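Local atomic coordinates of probable glucarate dehydratase (PDB entry 3VDG), a protein that probably catalyses the metal-dependent dehydration of glucarate, as a member of the enolase superfamily. Residues Pro43-Thr48 with Trp373-Glu378; Leu265-Asp270 with Leu365-Asp370; Gln324-Leu329 with Val356-Ala361; Gly429-Arg432 with Gly437-Ala440. All blocks are in the same frame, centred on the assembly; numbering follows the deposited sequence.

Contacts 1, 2 and 3 are buried and share the chain that runs from helix 349-360 toward strand 388-389; contact 4 lies at the surface, about 36 Å from contact 3, centre to centre. Contact 2 is mixed: stacked tyrosines at one end, carboxylates beside a sodium ion at the other, bridged by waters. Contact 1 is apolar across its segments, leucine and proline on tryptophan, and contact 3 is a lone leucine against a helix. Contact 4 alone has direct hydrogen bonds across its segments, from an arginine beside a methionine-phenylalanine pair. Leu46 CD2 of contact 1 packs on Met431 CE of contact 4 at 4.0 Å, while Cys369 and Leu365 of contact 2 pack on Ala359 of contact 3.

Contact 1. Residues Pro43-Thr48 with Trp373-Glu378; sequences PPLLNT and WPWRHE. With ACT (acetate ion), chain E.
Leu45 lays both its methyl groups on one face of the Trp375 indole. CD2 makes a CH-pi contact with the six-membered ring, 3.7 Å from its centroid and only 7° off the normal, while CD1 reaches the five-membered ring, 3.8 Å from Trp375 CG. The branched end of the leucine therefore spans the double ring. Trp375 has CG anti to its carbonyl carbon (chi1 -62°), which presents the indole to 43-48. Pro43 adds a second apolar touch, its CG meeting Trp375 CE3 at 3.8 Å, and its CD lies 3.5 Å from the backbone oxygen Trp375 O.

No hydrogen bond crosses between the segments; the polar bonds serve each side separately. Trp375 NE1 is satisfied by Tyr172 O, which limits the rotation of the indole. Within 373-378, Arg376 NE donates to Trp373 O at 2.9 Å, almost straight and in the carbonyl plane on a lone pair. The same oxygen accepts Arg376 N, and the guanidinium lies over the Trp373 ring. On the other segment, Pro44 centres an inverse gamma turn closed by Leu45 N to Pro43 O.

Asn47 ND2 holds the acetate through its OXT at 2.9 Å; His52 and His372 bind the same ion, which probably came from the crystallisation liquor. The contact thus joins the loop following strand 30-41 of the antiparallel sheet to a short 3-10 turn of the barrel domain, an arrangement consistent with the enolase superfamily, in which loops of the N-terminal capping domain close over the barrel mouth.

Contact 2. Residues Leu265-Asp270 with Leu365-Asp370; sequences LEYLED and LTYACD. With NA (sodium ion), chain C.
The Tyr267 ring points its edge into the face of Tyr367, a T-shaped stack that joins strand 267-269 of the enolase-type barrel to the loop after helix 349-360. The ring centroids are 5.1 Å apart and the planes stand at 86°, with Tyr267 CE1 over the centre of the Tyr367 ring. The hydroxyl of Tyr267 is hydrogen-bonded to Ser341.

The extended side chain of Glu266 runs past Tyr367 in the opposite direction. Its carboxylate meets the edge of that ring, CD 3.5 Å from Tyr367 CD1, and its plane is turned 78° from the ring's.

Two waters supply the hydrogen-bonded links. Water 1 donates to Glu266 OE1 and accepts from Ala368 N; water 2 donates to Glu266 O and lies 2.9 Å from Tyr367 OH. Arg242 links the two ends, salt-bridged to Glu266 OE1 and to Asp370 OD1.

At the metal end the carboxylates of Glu269 and Asp370 approach from opposite directions, their planes 18° apart. Glu269 OE1 and Asp370 OD2 are 4.2 Å apart, and Lys214 NZ is salt-bridged to both, which probably offsets their repulsion. Asp244 and Asn292 complete the protein ligands of the sodium ion, to which Glu269 OE2 is coordinated at 2.2 Å. Two waters also coordinate the ion. One of them, water 3, donates to Asp270 OD2.

Contact 3. Residues Gln324-Leu329 with Val356-Ala361; sequences QRSRLL and VHLAAA
Segments 324-329 and 356-361 come nearest at Arg327 and Leu358, whose CA atoms are 7.5 Å apart, with no hydrogen bond between the two segments. One leucine does most of the bridging. Leu358 holds its CG anti to the backbone N (chi1 173°), which carries both methyl groups across to the facing helix. There they fork around the start of the Ser326 side chain: CD2 is 3.5 Å from Ser326 CB, tighter than an ordinary carbon-carbon contact, and CD1 is 3.8 Å from the same carbon. CD1 also reaches the backbone, 4.2 Å from Arg327 N, and the leucine thus covers the main chain where the serine offers little bulk.

Ser326 OG, 3.8 Å from Leu358 CD2, is hydrogen-bonded to Gly322 O, one turn earlier on its own side, which satisfies this buried polar atom beside an apolar neighbour.

Helices 323-336 and 349-360 are consecutive long helices of the enolase-type barrel domain, with strand 339-342 between them in the chain. Met342 of that strand packs on Leu358 and Ala359, while Val356, Ala359 and Ala360 rest on Val167 of strand 166-174.

Helix 323-336 also meets the second subunit. Gln324 OE1 accepts from Arg327 NH2 of the second subunit, the reciprocal bond is formed too, and Leu328 packs on Leu328 of that subunit.

Contact 4. Residues Gly429-Arg432 with Gly437-Ala440; sequences GYMR and GFNA
Met431 lies across one face of the Phe438 ring, a Met-aromatic contact that folds the loop after helix 427-434 back on that helix. The two side chains cross at about a right angle. Met431 CG does the close touching, a CH-pi contact 3.4 Å from the ring centroid and 13° off its normal; SD stands above the same ring at a longer 4.7 Å. Both residues carry CG anti to the backbone N, which sends each side chain toward the other. Met431 and Tyr430 also pack on Val51 of strand 50-51.

Arg432 also crosses Phe438 at about a right angle, its CG near the ring's edge and its guanidinium plane steeply turned from the ring. The extended chain from CG to NE brings the charged end over the loop backbone, where NE gives Phe438 O a weak hydrogen bond of 2.8 Å, bent to 129°. The amide of Asn439 is likewise turned steeply from the guanidinium, yet its oxygen lies at the guanidinium edge and in that plane. Arg432 NH1 donates to Asn439 OD1 at 3.0 Å and 161°, meeting a lone pair in the carbonyl plane.

Contact 1. Residues Pro43-Thr48 with Trp373-Glu378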
loop_
_atom_site.group_PDB
_atom_site.type_symbol
_atom_site.label_atom_id
_atom_site.label_comp_id
_atom_site.label_asym_id
_atom_site.label_seq_id
_atom_site.Cartn_x
_atom_site.Cartn_y
_atom_site.Cartn_z
ATOM N N PRO A 43 33.120 14.533 4.297
ATOM C CA PRO A 43 33.850 15.230 5.356
ATOM C C PRO A 43 33.769 14.490 6.699
ATOM O O PRO A 43 32.983 13.553 6.840
ATOM C CB PRO A 43 33.107 16.573 5.475
ATOM C CG PRO A 43 32.177 16.639 4.297
ATOM C CD PRO A 43 31.864 15.220 3.956
ATOM N N PRO A 44 34.579 14.915 7.688
ATOM C CA PRO A 44 34.596 14.219 8.975
ATOM C C PRO A 44 33.396 14.595 9.830
ATOM O O PRO A 44 33.553 15.244 10.863
ATOM C CB PRO A 44 35.893 14.720 9.616
ATOM C CG PRO A 44 36.049 16.112 9.086
ATOM C CD PRO A 44 35.508 16.069 7.663
ATOM N N LEU A 45 32.203 14.176 9.399
ATOM C CA LEU A 45 30.947 14.473 10.092
ATOM C C LEU A 45 30.817 13.588 11.332
ATOM O O LEU A 45 31.025 12.380 11.274
ATOM C CB LEU A 45 29.758 14.215 9.147
ATOM C CG LEU A 45 29.739 14.981 7.814
ATOM C CD1 LEU A 45 28.486 14.629 7.004
ATOM C CD2 LEU A 45 29.793 16.485 8.070
ATOM N N LEU A 46 30.452 14.195 12.453
ATOM C CA LEU A 46 30.422 13.481 13.729
ATOM C C LEU A 46 29.023 12.977 14.023
ATOM O O LEU A 46 28.033 13.637 13.680
ATOM C CB LEU A 46 30.842 14.442 14.853
ATOM C CG LEU A 46 32.330 14.815 14.852
ATOM C CD1 LEU A 46 32.583 15.997 15.786
ATOM C CD2 LEU A 46 33.192 13.606 15.242
ATOM N N ASN A 47 28.941 11.811 14.675
ATOM C CA ASN A 47 27.691 11.331 15.200
ATOM C C ASN A 47 27.943 10.614 16.506
ATOM O O ASN A 47 29.090 10.576 16.993
ATOM C CB ASN A 47 26.917 10.454 14.189
ATOM C CG ASN A 47 27.667 9.192 13.810
ATOM O OD1 ASN A 47 28.299 8.571 14.648
ATOM N ND2 ASN A 47 27.599 8.809 12.531
ATOM N N THR A 48 26.889 10.075 17.100
ATOM C CA THR A 48 27.028 9.547 18.457
ATOM C C THR A 48 27.897 8.279 18.502
ATOM O O THR A 48 28.365 7.892 19.575
ATOM C CB THR A 48 25.663 9.349 19.160
ATOM O OG1 THR A 48 25.861 9.326 20.579
ATOM C CG2 THR A 48 24.974 8.039 18.733
ATOM N N TRP A 373 22.819 15.442 0.594
ATOM C CA TRP A 373 23.334 16.066 -0.646
ATOM C C TRP A 373 24.432 17.119 -0.526
ATOM O O TRP A 373 25.415 17.076 -1.271
ATOM C CB TRP A 373 22.186 16.634 -1.469
ATOM C CG TRP A 373 22.524 16.769 -2.931
ATOM C CD1 TRP A 373 22.706 17.939 -3.661
ATOM C CD2 TRP A 373 22.715 15.678 -3.899
ATOM N NE1 TRP A 373 22.998 17.655 -4.979
ATOM C CE2 TRP A 373 23.012 16.319 -5.188
ATOM C CE3 TRP A 373 22.657 14.287 -3.832
ATOM C CZ2 TRP A 373 23.240 15.587 -6.336
ATOM C CZ3 TRP A 373 22.901 13.559 -5.005
ATOM C CH2 TRP A 373 23.182 14.197 -6.224
ATOM N N PRO A 374 24.262 18.125 0.355
ATOM C CA PRO A 374 25.277 19.188 0.431
ATOM C C PRO A 374 26.668 18.675 0.798
ATOM O O PRO A 374 27.663 19.339 0.523
ATOM C CB PRO A 374 24.752 20.100 1.544
ATOM C CG PRO A 374 23.276 19.838 1.583
ATOM C CD PRO A 374 23.133 18.380 1.262
ATOM N N TRP A 375 26.737 17.495 1.403
ATOM C CA TRP A 375 28.002 16.974 1.888
ATOM C C TRP A 375 28.798 16.260 0.849
ATOM O O TRP A 375 29.942 15.896 1.102
ATOM C CB TRP A 375 27.775 16.055 3.086
ATOM C CG TRP A 375 27.150 16.817 4.231
ATOM C CD1 TRP A 375 25.888 16.645 4.780
ATOM C CD2 TRP A 375 27.760 17.913 5.000
ATOM N NE1 TRP A 375 25.673 17.543 5.809
ATOM C CE2 TRP A 375 26.774 18.320 5.996
ATOM C CE3 TRP A 375 28.989 18.572 4.958
ATOM C CZ2 TRP A 375 27.020 19.347 6.895
ATOM C CZ3 TRP A 375 29.229 19.593 5.878
ATOM C CH2 TRP A 375 28.267 19.972 6.821
ATOM N N ARG A 376 28.224 16.016 -0.322
ATOM C CA ARG A 376 29.024 15.384 -1.385
ATOM C C ARG A 376 29.203 16.355 -2.542
ATOM O O ARG A 376 28.549 17.409 -2.565
ATOM C CB ARG A 376 28.499 13.991 -1.805
ATOM C CG ARG A 376 26.988 13.867 -2.076
ATOM C CD ARG A 376 26.602 14.235 -3.501
ATOM N NE ARG A 376 26.323 15.664 -3.631
ATOM C CZ ARG A 376 26.506 16.353 -4.746
ATOM N NH1 ARG A 376 26.956 15.748 -5.841
ATOM N NH2 ARG A 376 26.235 17.646 -4.769
ATOM N N HIS A 377 30.116 16.047 -3.466
ATOM C CA HIS A 377 30.322 16.908 -4.644
ATOM C C HIS A 377 30.652 16.080 -5.863
ATOM O O HIS A 377 31.197 16.593 -6.836
ATOM C CB HIS A 377 31.425 17.928 -4.388
ATOM C CG HIS A 377 32.750 17.298 -4.048
ATOM N ND1 HIS A 377 33.135 17.065 -2.775
ATOM C CD2 HIS A 377 33.768 16.804 -4.865
ATOM C CE1 HIS A 377 34.342 16.459 -2.776
ATOM N NE2 HIS A 377 34.729 16.305 -4.055
ATOM N N GLU A 378 30.349 14.785 -5.800
ATOM C CA GLU A 378 30.555 13.844 -6.911
ATOM C C GLU A 378 29.228 13.136 -7.205
ATOM O O GLU A 378 28.315 13.147 -6.374
ATOM C CB GLU A 378 31.642 12.816 -6.559
ATOM C CG GLU A 378 33.042 13.440 -6.397
ATOM C CD GLU A 378 33.984 12.640 -5.495
ATOM O OE1 GLU A 378 33.720 12.531 -4.273
ATOM O OE2 GLU A 378 35.012 12.133 -6.004
HETATM C C ACT E . 24.811 9.881 9.776
HETATM O O ACT E . 24.847 10.144 8.544
HETATM O OXT ACT E . 25.857 9.842 10.459
HETATM C CH3 ACT E . 23.502 9.603 10.462
#

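Contact 2. Residues Leu265-Asp270 with Leu365-Asp370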
loop_
_atom_site.group_PDB
_atom_site.type_symbol
_atom_site.label_atom_id
_atom_site.label_comp_id
_atom_site.label_asym_id
_atom_site.label_seq_id
_atom_site.Cartn_x
_atom_site.Cartn_y
_atom_site.Cartn_z
ATOM N N LEU A 265 10.983 22.712 18.454
ATOM C CA LEU A 265 11.185 21.611 17.490
ATOM C C LEU A 265 9.914 21.213 16.775
ATOM O O LEU A 265 8.861 21.112 17.378
ATOM C CB LEU A 265 11.731 20.360 18.181
ATOM C CG LEU A 265 13.120 20.432 18.804
ATOM C CD1 LEU A 265 13.431 19.088 19.458
ATOM C CD2 LEU A 265 14.181 20.794 17.772
ATOM N N GLU A 266 10.033 20.954 15.481
ATOM C CA GLU A 266 8.956 20.350 14.720
ATOM C C GLU A 266 8.768 18.884 15.139
ATOM O O GLU A 266 7.650 18.397 15.313
ATOM C CB GLU A 266 9.312 20.450 13.238
ATOM C CG GLU A 266 8.324 19.788 12.320
ATOM C CD GLU A 266 8.593 20.112 10.865
ATOM O OE1 GLU A 266 9.670 19.719 10.342
ATOM O OE2 GLU A 266 7.709 20.759 10.264
ATOM N N TYR A 267 9.866 18.155 15.303
ATOM C CA TYR A 267 9.783 16.874 16.000
ATOM C C TYR A 267 11.144 16.538 16.587
ATOM O O TYR A 267 12.131 17.165 16.238
ATOM C CB TYR A 267 9.257 15.734 15.104
ATOM C CG TYR A 267 9.966 15.470 13.766
ATOM C CD1 TYR A 267 9.288 15.632 12.563
ATOM C CD2 TYR A 267 11.279 14.996 13.713
ATOM C CE1 TYR A 267 9.901 15.362 11.342
ATOM C CE2 TYR A 267 11.904 14.719 12.499
ATOM C CZ TYR A 267 11.212 14.900 11.313
ATOM O OH TYR A 267 11.816 14.633 10.085
ATOM N N LEU A 268 11.175 15.573 17.492
ATOM C CA LEU A 268 12.415 15.099 18.116
ATOM C C LEU A 268 12.641 13.645 17.705
ATOM O O LEU A 268 11.787 12.805 17.978
ATOM C CB LEU A 268 12.262 15.183 19.644
ATOM C CG LEU A 268 13.416 14.667 20.497
ATOM C CD1 LEU A 268 14.637 15.544 20.247
ATOM C CD2 LEU A 268 13.016 14.725 21.972
ATOM N N GLU A 269 13.750 13.335 17.022
ATOM C CA GLU A 269 13.912 11.985 16.465
ATOM C C GLU A 269 14.735 11.128 17.402
ATOM O O GLU A 269 15.794 11.564 17.844
ATOM C CB GLU A 269 14.674 11.965 15.119
ATOM C CG GLU A 269 14.391 13.082 14.143
ATOM C CD GLU A 269 15.204 12.931 12.860
ATOM O OE1 GLU A 269 15.417 13.951 12.162
ATOM O OE2 GLU A 269 15.648 11.792 12.559
ATOM N N ASP A 270 14.274 9.904 17.653
ATOM C CA ASP A 270 15.055 8.906 18.400
ATOM C C ASP A 270 15.854 9.496 19.549
ATOM O O ASP A 270 17.087 9.384 19.583
ATOM C CB ASP A 270 16.000 8.147 17.447
ATOM C CG ASP A 270 15.234 7.291 16.462
ATOM O OD1 ASP A 270 14.384 6.514 16.942
ATOM O OD2 ASP A 270 15.445 7.430 15.228
ATOM N N LEU A 365 3.215 12.765 2.735
ATOM C CA LEU A 365 4.624 13.087 3.033
ATOM C C LEU A 365 4.779 14.583 2.908
ATOM O O LEU A 365 5.125 15.083 1.839
ATOM C CB LEU A 365 5.607 12.374 2.102
ATOM C CG LEU A 365 6.979 12.129 2.765
ATOM C CD1 LEU A 365 7.883 11.238 1.923
ATOM C CD2 LEU A 365 7.683 13.436 3.105
ATOM N N THR A 366 4.499 15.292 4.001
ATOM C CA THR A 366 4.469 16.749 3.980
ATOM C C THR A 366 5.659 17.396 4.701
ATOM O O THR A 366 5.967 18.561 4.448
ATOM C CB THR A 366 3.148 17.270 4.574
ATOM O OG1 THR A 366 2.931 16.649 5.849
ATOM C CG2 THR A 366 1.988 16.919 3.637
ATOM N N TYR A 367 6.323 16.650 5.586
ATOM C CA TYR A 367 7.584 17.111 6.170
ATOM C C TYR A 367 8.674 17.179 5.112
ATOM O O TYR A 367 8.710 16.371 4.183
ATOM C CB TYR A 367 8.060 16.175 7.286
ATOM C CG TYR A 367 7.235 16.205 8.548
ATOM C CD1 TYR A 367 7.186 17.344 9.349
ATOM C CD2 TYR A 367 6.511 15.095 8.945
ATOM C CE1 TYR A 367 6.423 17.374 10.508
ATOM C CE2 TYR A 367 5.765 15.108 10.109
ATOM C CZ TYR A 367 5.726 16.247 10.886
ATOM O OH TYR A 367 4.972 16.251 12.028
ATOM N N ALA A 368 9.588 18.130 5.248
ATOM C CA ALA A 368 10.711 18.194 4.331
ATOM C C ALA A 368 11.537 16.905 4.477
ATOM O O ALA A 368 11.712 16.423 5.591
ATOM C CB ALA A 368 11.555 19.422 4.656
ATOM N N CYS A 369 12.036 16.345 3.374
ATOM C CA CYS A 369 12.870 15.132 3.425
ATOM C C CYS A 369 14.310 15.430 3.838
ATOM O O CYS A 369 14.888 16.429 3.423
ATOM C CB CYS A 369 12.919 14.440 2.045
ATOM S SG CYS A 369 11.300 13.871 1.436
ATOM N N ASP A 370 14.910 14.538 4.619
ATOM C CA ASP A 370 16.358 14.607 4.855
ATOM C C ASP A 370 17.136 14.294 3.573
ATOM O O ASP A 370 16.700 13.484 2.756
ATOM C CB ASP A 370 16.761 13.574 5.914
ATOM C CG ASP A 370 16.242 13.925 7.323
ATOM O OD1 ASP A 370 15.774 15.057 7.538
ATOM O OD2 ASP A 370 16.336 13.058 8.214
HETATM NA NA NA C . 17.111 10.157 12.287
HETATM O O HOH W 1 9.249 20.178 7.385
HETATM O O HOH W 2 5.135 18.473 13.837
HETATM O O HOH W 3 17.667 8.744 14.100
HETATM O O HOH W 4 18.758 10.171 10.691
#

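Contact 3. Residues Gln324-Leu329 with Val356-Ala361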
loop_
_atom_site.group_PDB
_atom_site.type_symbol
_atom_site.label_atom_id
_atom_site.label_comp_id
_atom_site.label_asym_id
_atom_site.label_seq_id
_atom_site.Cartn_x
_atom_site.Cartn_y
_atom_site.Cartn_z
ATOM N N GLN A 324 7.342 1.025 -4.091
ATOM C CA GLN A 324 5.977 0.569 -3.818
ATOM C C GLN A 324 5.783 0.200 -2.345
ATOM O O GLN A 324 4.757 0.517 -1.742
ATOM C CB GLN A 324 5.622 -0.619 -4.709
ATOM C CG GLN A 324 5.706 -0.278 -6.193
ATOM C CD GLN A 324 5.742 -1.542 -7.041
ATOM O OE1 GLN A 324 4.703 -1.987 -7.505
ATOM N NE2 GLN A 324 6.934 -2.164 -7.187
ATOM N N ARG A 325 6.756 -0.478 -1.750
ATOM C CA ARG A 325 6.645 -0.758 -0.314
ATOM C C ARG A 325 6.721 0.500 0.555
ATOM O O ARG A 325 6.140 0.533 1.648
ATOM C CB ARG A 325 7.650 -1.826 0.114
ATOM C CG ARG A 325 7.189 -3.202 -0.389
ATOM C CD ARG A 325 8.313 -4.232 -0.329
ATOM N NE ARG A 325 8.589 -4.690 1.027
ATOM C CZ ARG A 325 7.902 -5.654 1.648
ATOM N NH1 ARG A 325 6.903 -6.264 1.047
ATOM N NH2 ARG A 325 8.221 -6.012 2.880
ATOM N N SER A 326 7.408 1.540 0.075
ATOM C CA SER A 326 7.408 2.818 0.794
ATOM C C SER A 326 6.027 3.475 0.701
ATOM O O SER A 326 5.571 4.105 1.639
ATOM C CB SER A 326 8.483 3.767 0.259
ATOM O OG SER A 326 9.788 3.254 0.531
ATOM N N ARG A 327 5.374 3.338 -0.447
ATOM C CA ARG A 327 4.001 3.802 -0.597
ATOM C C ARG A 327 3.073 3.035 0.366
ATOM O O ARG A 327 2.162 3.601 0.944
ATOM C CB ARG A 327 3.556 3.621 -2.049
ATOM C CG ARG A 327 2.105 4.008 -2.279
ATOM C CD ARG A 327 1.650 3.682 -3.704
ATOM N NE ARG A 327 0.393 4.367 -4.016
ATOM C CZ ARG A 327 -0.329 4.141 -5.105
ATOM N NH1 ARG A 327 -1.455 4.830 -5.312
ATOM N NH2 ARG A 327 0.086 3.228 -5.986
ATOM N N LEU A 328 3.321 1.743 0.544
ATOM C CA LEU A 328 2.546 0.953 1.496
ATOM C C LEU A 328 2.778 1.491 2.909
ATOM O O LEU A 328 1.835 1.735 3.646
ATOM C CB LEU A 328 2.921 -0.523 1.419
ATOM C CG LEU A 328 2.417 -1.379 2.600
ATOM C CD1 LEU A 328 0.889 -1.373 2.701
ATOM C CD2 LEU A 328 2.942 -2.799 2.492
ATOM N N LEU A 329 4.038 1.714 3.278
ATOM C CA LEU A 329 4.334 2.306 4.597
ATOM C C LEU A 329 3.552 3.603 4.771
ATOM O O LEU A 329 2.989 3.863 5.847
ATOM C CB LEU A 329 5.844 2.591 4.739
ATOM C CG LEU A 329 6.206 3.396 5.991
ATOM C CD1 LEU A 329 5.876 2.598 7.255
ATOM C CD2 LEU A 329 7.684 3.749 5.959
ATOM N N VAL A 356 12.829 11.540 -4.825
ATOM C CA VAL A 356 11.991 12.632 -5.294
ATOM C C VAL A 356 10.689 12.086 -5.920
ATOM O O VAL A 356 9.615 12.572 -5.622
ATOM C CB VAL A 356 12.750 13.546 -6.286
ATOM C CG1 VAL A 356 11.775 14.479 -7.004
ATOM C CG2 VAL A 356 13.847 14.323 -5.554
ATOM N N HIS A 357 10.773 11.055 -6.754
ATOM C CA HIS A 357 9.542 10.489 -7.332
ATOM C C HIS A 357 8.620 9.941 -6.267
ATOM O O HIS A 357 7.403 10.131 -6.327
ATOM C CB HIS A 357 9.847 9.406 -8.367
ATOM C CG HIS A 357 10.267 9.946 -9.712
ATOM N ND1 HIS A 357 9.382 10.450 -10.604
ATOM C CD2 HIS A 357 11.523 10.029 -10.312
ATOM C CE1 HIS A 357 10.045 10.854 -11.711
ATOM N NE2 HIS A 357 11.354 10.585 -11.536
ATOM N N LEU A 358 9.187 9.248 -5.293
ATOM C CA LEU A 358 8.416 8.714 -4.172
ATOM C C LEU A 358 7.712 9.825 -3.386
ATOM O O LEU A 358 6.496 9.799 -3.206
ATOM C CB LEU A 358 9.334 7.900 -3.243
ATOM C CG LEU A 358 8.712 7.417 -1.921
ATOM C CD1 LEU A 358 7.494 6.515 -2.188
ATOM C CD2 LEU A 358 9.767 6.690 -1.074
ATOM N N ALA A 359 8.468 10.816 -2.932
ATOM C CA ALA A 359 7.871 11.894 -2.145
ATOM C C ALA A 359 6.845 12.691 -2.966
ATOM O O ALA A 359 5.840 13.123 -2.436
ATOM C CB ALA A 359 8.954 12.816 -1.624
ATOM N N ALA A 360 7.104 12.889 -4.258
ATOM C CA ALA A 360 6.163 13.634 -5.089
ATOM C C ALA A 360 4.787 12.955 -5.130
ATOM O O ALA A 360 3.760 13.642 -5.180
ATOM C CB ALA A 360 6.714 13.813 -6.493
ATOM N N ALA A 361 4.778 11.618 -5.116
ATOM C CA ALA A 361 3.560 10.804 -5.254
ATOM C C ALA A 361 2.885 10.430 -3.936
ATOM O O ALA A 361 1.914 9.676 -3.916
ATOM C CB ALA A 361 3.872 9.532 -6.046
#

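Contact 4. Residues Gly429-Arg432 with Gly437-Ala440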
loop_
_atom_site.group_PDB
_atom_site.type_symbol
_atom_site.label_atom_id
_atom_site.label_comp_id
_atom_site.label_asym_id
_atom_site.label_seq_id
_atom_site.Cartn_x
_atom_site.Cartn_y
_atom_site.Cartn_z
ATOM N N GLY A 429 34.764 2.058 13.954
ATOM C CA GLY A 429 36.101 1.559 13.658
ATOM C C GLY A 429 37.025 2.665 13.168
ATOM O O GLY A 429 38.204 2.694 13.511
ATOM N N TYR A 430 36.506 3.575 12.347
ATOM C CA TYR A 430 37.315 4.686 11.865
ATOM C C TYR A 430 37.672 5.648 12.997
ATOM O O TYR A 430 38.815 6.089 13.104
ATOM C CB TYR A 430 36.625 5.438 10.723
ATOM C CG TYR A 430 37.386 6.649 10.232
ATOM C CD1 TYR A 430 38.707 6.540 9.786
ATOM C CD2 TYR A 430 36.775 7.899 10.187
ATOM C CE1 TYR A 430 39.402 7.654 9.332
ATOM C CE2 TYR A 430 37.458 9.011 9.743
ATOM C CZ TYR A 430 38.769 8.884 9.316
ATOM O OH TYR A 430 39.429 10.008 8.871
ATOM N N MET A 431 36.706 5.986 13.844
ATOM C CA MET A 431 37.044 6.784 15.024
ATOM C C MET A 431 38.135 6.056 15.854
ATOM O O MET A 431 39.103 6.680 16.267
ATOM C CB MET A 431 35.802 7.105 15.877
ATOM C CG MET A 431 36.119 7.925 17.123
ATOM S SD MET A 431 36.690 9.586 16.739
ATOM C CE MET A 431 35.111 10.458 16.745
ATOM N N ARG A 432 37.997 4.751 16.071
ATOM C CA ARG A 432 39.013 4.010 16.855
ATOM C C ARG A 432 40.388 3.987 16.219
ATOM O O ARG A 432 41.378 3.936 16.935
ATOM C CB ARG A 432 38.600 2.571 17.156
ATOM C CG ARG A 432 37.452 2.413 18.130
ATOM C CD ARG A 432 37.255 0.939 18.466
ATOM N NE ARG A 432 36.323 0.792 19.575
ATOM C CZ ARG A 432 35.143 0.183 19.501
ATOM N NH1 ARG A 432 34.369 0.116 20.580
ATOM N NH2 ARG A 432 34.743 -0.371 18.363
ATOM N N GLY A 437 40.911 4.129 22.242
ATOM C CA GLY A 437 40.059 3.757 23.364
ATOM C C GLY A 437 38.606 4.151 23.180
ATOM O O GLY A 437 37.798 3.936 24.070
ATOM N N PHE A 438 38.277 4.742 22.031
ATOM C CA PHE A 438 36.905 5.216 21.769
ATOM C C PHE A 438 35.901 4.082 21.825
ATOM O O PHE A 438 36.140 3.014 21.249
ATOM C CB PHE A 438 36.821 5.875 20.387
ATOM C CG PHE A 438 35.457 6.409 20.055
ATOM C CD1 PHE A 438 34.570 5.652 19.285
ATOM C CD2 PHE A 438 35.056 7.661 20.504
ATOM C CE1 PHE A 438 33.317 6.140 18.962
ATOM C CE2 PHE A 438 33.798 8.152 20.189
ATOM C CZ PHE A 438 32.931 7.388 19.410
ATOM N N ASN A 439 34.794 4.292 22.528
ATOM C CA ASN A 439 33.693 3.316 22.514
ATOM C C ASN A 439 32.391 3.942 22.017
ATOM O O ASN A 439 32.088 5.092 22.335
ATOM C CB ASN A 439 33.456 2.734 23.912
ATOM C CG ASN A 439 34.477 1.674 24.288
ATOM O OD1 ASN A 439 34.906 0.880 23.451
ATOM N ND2 ASN A 439 34.868 1.655 25.555
ATOM N N ALA A 440 31.611 3.181 21.256
ATOM C CA ALA A 440 30.290 3.650 20.841
ATOM C C ALA A 440 29.266 3.337 21.933
ATOM O O ALA A 440 28.329 2.567 21.745
ATOM C CB ALA A 440 29.885 3.029 19.509
#